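Local coordinates for 27kDa outer membrane protein (Silicibacter pomeroyi, PDB 3GYK), which probably acts as a thiol-disulphide oxidoreductase, this piece being its DsbA-like thioredoxin domain, at residues 49-54 with 163-168. Sequence-based numbering, arbitrary orientation. Where two conformers were deposited one is given.
Sequences DADPNV and QLQDAV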
loop_
_atom_site.group_PDB
_atom_site.type_symbol
_atom_site.label_atom_id
_atom_site.label_comp_id
_atom_site.label_asym_id
_atom_site.label_seq_id
_atom_site.Cartn_x
_atom_site.Cartn_y
_atom_site.Cartn_z
ATOM N N ASP A 49 0.920 14.510 -4.667
ATOM C CA ASP A 49 0.840 15.563 -5.682
ATOM C C ASP A 49 1.360 16.900 -5.169
ATOM O O ASP A 49 1.910 17.692 -5.928
ATOM C CB ASP A 49 -0.604 15.754 -6.156
ATOM C CG ASP A 49 -1.124 14.559 -6.907
ATOM O OD1 ASP A 49 -0.316 13.655 -7.191
ATOM O OD2 ASP A 49 -2.336 14.507 -7.200
ATOM N N ALA A 50 1.160 17.142 -3.879
ATOM C CA ALA A 50 1.513 18.402 -3.252
ATOM C C ALA A 50 2.984 18.455 -2.858
ATOM O O ALA A 50 3.600 19.530 -2.886
ATOM C CB ALA A 50 0.649 18.600 -2.019
ATOM N N ASP A 51 3.532 17.298 -2.498
ATOM C CA ASP A 51 4.872 17.200 -1.925
ATOM C C ASP A 51 5.724 16.224 -2.736
ATOM O O ASP A 51 5.636 15.007 -2.540
ATOM C CB ASP A 51 4.799 16.723 -0.462
ATOM C CG ASP A 51 6.109 16.959 0.294
ATOM O OD1 ASP A 51 7.194 16.865 -0.337
ATOM O OD2 ASP A 51 6.053 17.258 1.520
ATOM N N PRO A 52 6.562 16.766 -3.640
ATOM C CA PRO A 52 7.365 15.924 -4.516
ATOM C C PRO A 52 8.580 15.316 -3.812
ATOM O O PRO A 52 9.412 14.688 -4.471
ATOM C CB PRO A 52 7.821 16.896 -5.612
ATOM C CG PRO A 52 7.886 18.224 -4.955
ATOM C CD PRO A 52 6.763 18.200 -3.907
ATOM N N ASN A 53 8.695 15.517 -2.500
ATOM C CA ASN A 53 9.841 14.999 -1.752
ATOM C C ASN A 53 9.406 13.932 -0.740
ATOM O O ASN A 53 10.082 13.684 0.265
ATOM C CB ASN A 53 10.601 16.166 -1.088
ATOM C CG ASN A 53 12.054 15.821 -0.765
ATOM O OD1 ASN A 53 12.656 14.928 -1.375
ATOM N ND2 ASN A 53 12.644 16.582 0.150
ATOM N N VAL A 54 8.256 13.308 -1.006
ATOM C CA VAL A 54 7.705 12.233 -0.146
ATOM C C VAL A 54 7.845 10.921 -0.905
ATOM O O VAL A 54 7.478 10.807 -2.084
ATOM C CB VAL A 54 6.219 12.489 0.203
ATOM C CG1 VAL A 54 5.560 11.232 0.809
ATOM C CG2 VAL A 54 6.085 13.673 1.203
ATOM N N GLN A 163 -3.273 16.359 7.515
ATOM C CA GLN A 163 -2.650 15.719 8.672
ATOM C C GLN A 163 -1.413 14.936 8.287
ATOM O O GLN A 163 -0.400 14.941 9.008
ATOM C CB GLN A 163 -3.659 14.801 9.377
ATOM C CG GLN A 163 -4.826 15.565 9.975
ATOM C CD GLN A 163 -5.848 14.600 10.579
ATOM O OE1 GLN A 163 -6.509 13.837 9.856
ATOM N NE2 GLN A 163 -5.945 14.601 11.910
ATOM N N LEU A 164 -1.476 14.278 7.136
ATOM C CA LEU A 164 -0.295 13.631 6.572
ATOM C C LEU A 164 0.798 14.694 6.319
ATOM O O LEU A 164 1.961 14.484 6.674
ATOM C CB LEU A 164 -0.631 12.885 5.254
ATOM C CG LEU A 164 -1.395 11.572 5.530
ATOM C CD1 LEU A 164 -2.065 11.078 4.281
ATOM C CD2 LEU A 164 -0.465 10.490 6.088
ATOM N N GLN A 165 0.418 15.819 5.719
ATOM C CA GLN A 165 1.399 16.865 5.419
ATOM C C GLN A 165 2.022 17.415 6.695
ATOM O O GLN A 165 3.234 17.656 6.737
ATOM C CB GLN A 165 0.779 17.990 4.576
ATOM C CG GLN A 165 1.778 19.025 4.058
ATOM C CD GLN A 165 2.696 18.421 3.005
ATOM O OE1 GLN A 165 2.262 18.159 1.882
ATOM N NE2 GLN A 165 3.955 18.170 3.371
ATOM N N ASP A 166 1.209 17.612 7.732
ATOM C CA ASP A 166 1.747 18.075 9.009
ATOM C C ASP A 166 2.777 17.081 9.554
ATOM O O ASP A 166 3.824 17.493 10.060
ATOM C CB ASP A 166 0.639 18.306 10.033
ATOM C CG ASP A 166 1.182 18.758 11.373
ATOM O OD1 ASP A 166 1.868 19.793 11.412
ATOM O OD2 ASP A 166 0.932 18.075 12.385
ATOM N N ALA A 167 2.480 15.785 9.446
ATOM C CA ALA A 167 3.383 14.742 9.949
ATOM C C ALA A 167 4.688 14.758 9.154
ATOM O O ALA A 167 5.791 14.643 9.722
ATOM C CB ALA A 167 2.708 13.364 9.903
ATOM N N VAL A 168 4.557 14.930 7.838
ATOM C CA VAL A 168 5.724 15.018 6.970
ATOM C C VAL A 168 6.556 16.250 7.353
ATOM O O VAL A 168 7.792 16.165 7.507
ATOM C CB VAL A 168 5.306 15.083 5.483
ATOM C CG1 VAL A 168 6.468 15.564 4.587
ATOM C CG2 VAL A 168 4.810 13.717 5.036
#
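The buried carboxylate of Asp51 has both oxygens engaged: one closes its own turn, the other takes the side chain of Gln165 on helix 161-174. OD1 accepts from the backbone N of Asn53 at 3.0 Å, which makes an Asx turn just after helix 35-50 ends; aspartate suits the place because its short side chain can reach forward to the backbone N-H two residues on. OD2 takes an N-H from Gln165 NE2 at 2.9 Å, nearly straight (168°) and on its anti lone pair, while Arg172 forms a salt bridge to the same oxygen. Gln165 has the length for this: CG lies anti to the backbone N (chi1 -172°) and the chain then bends at chi2; the amide plane itself lies 18° from that of the carboxylate, nearly coplanar. NE2 also bonds to Asp169, one turn further along the helix, and OE1 rests 3.7 Å from Asp51 CB.

Beside this polar pair, Val168 turns CG1 to OD2 of Asp51 at 3.5 Å, and the same methyl lies 3.9 Å from Val54 CG2. Compact branched valines suit this helix-to-sheet interface, one from each side: Val54 opens strand 54-60, Val168 comes from the helix, and both touch Val26 on strand 24-30. An alanine at Asp51, keeping CB but no carboxylate, would probably leave the Arg172 charge without this mate, and the turn and the Gln165 amide less firmly fixed. With a salt bridge from Arg172 and an amide N-H both meeting OD2, the carboxylate is likely to stay ionised despite its burial, and so to tie the helix-to-strand turn electrostatically to the C-terminal helix.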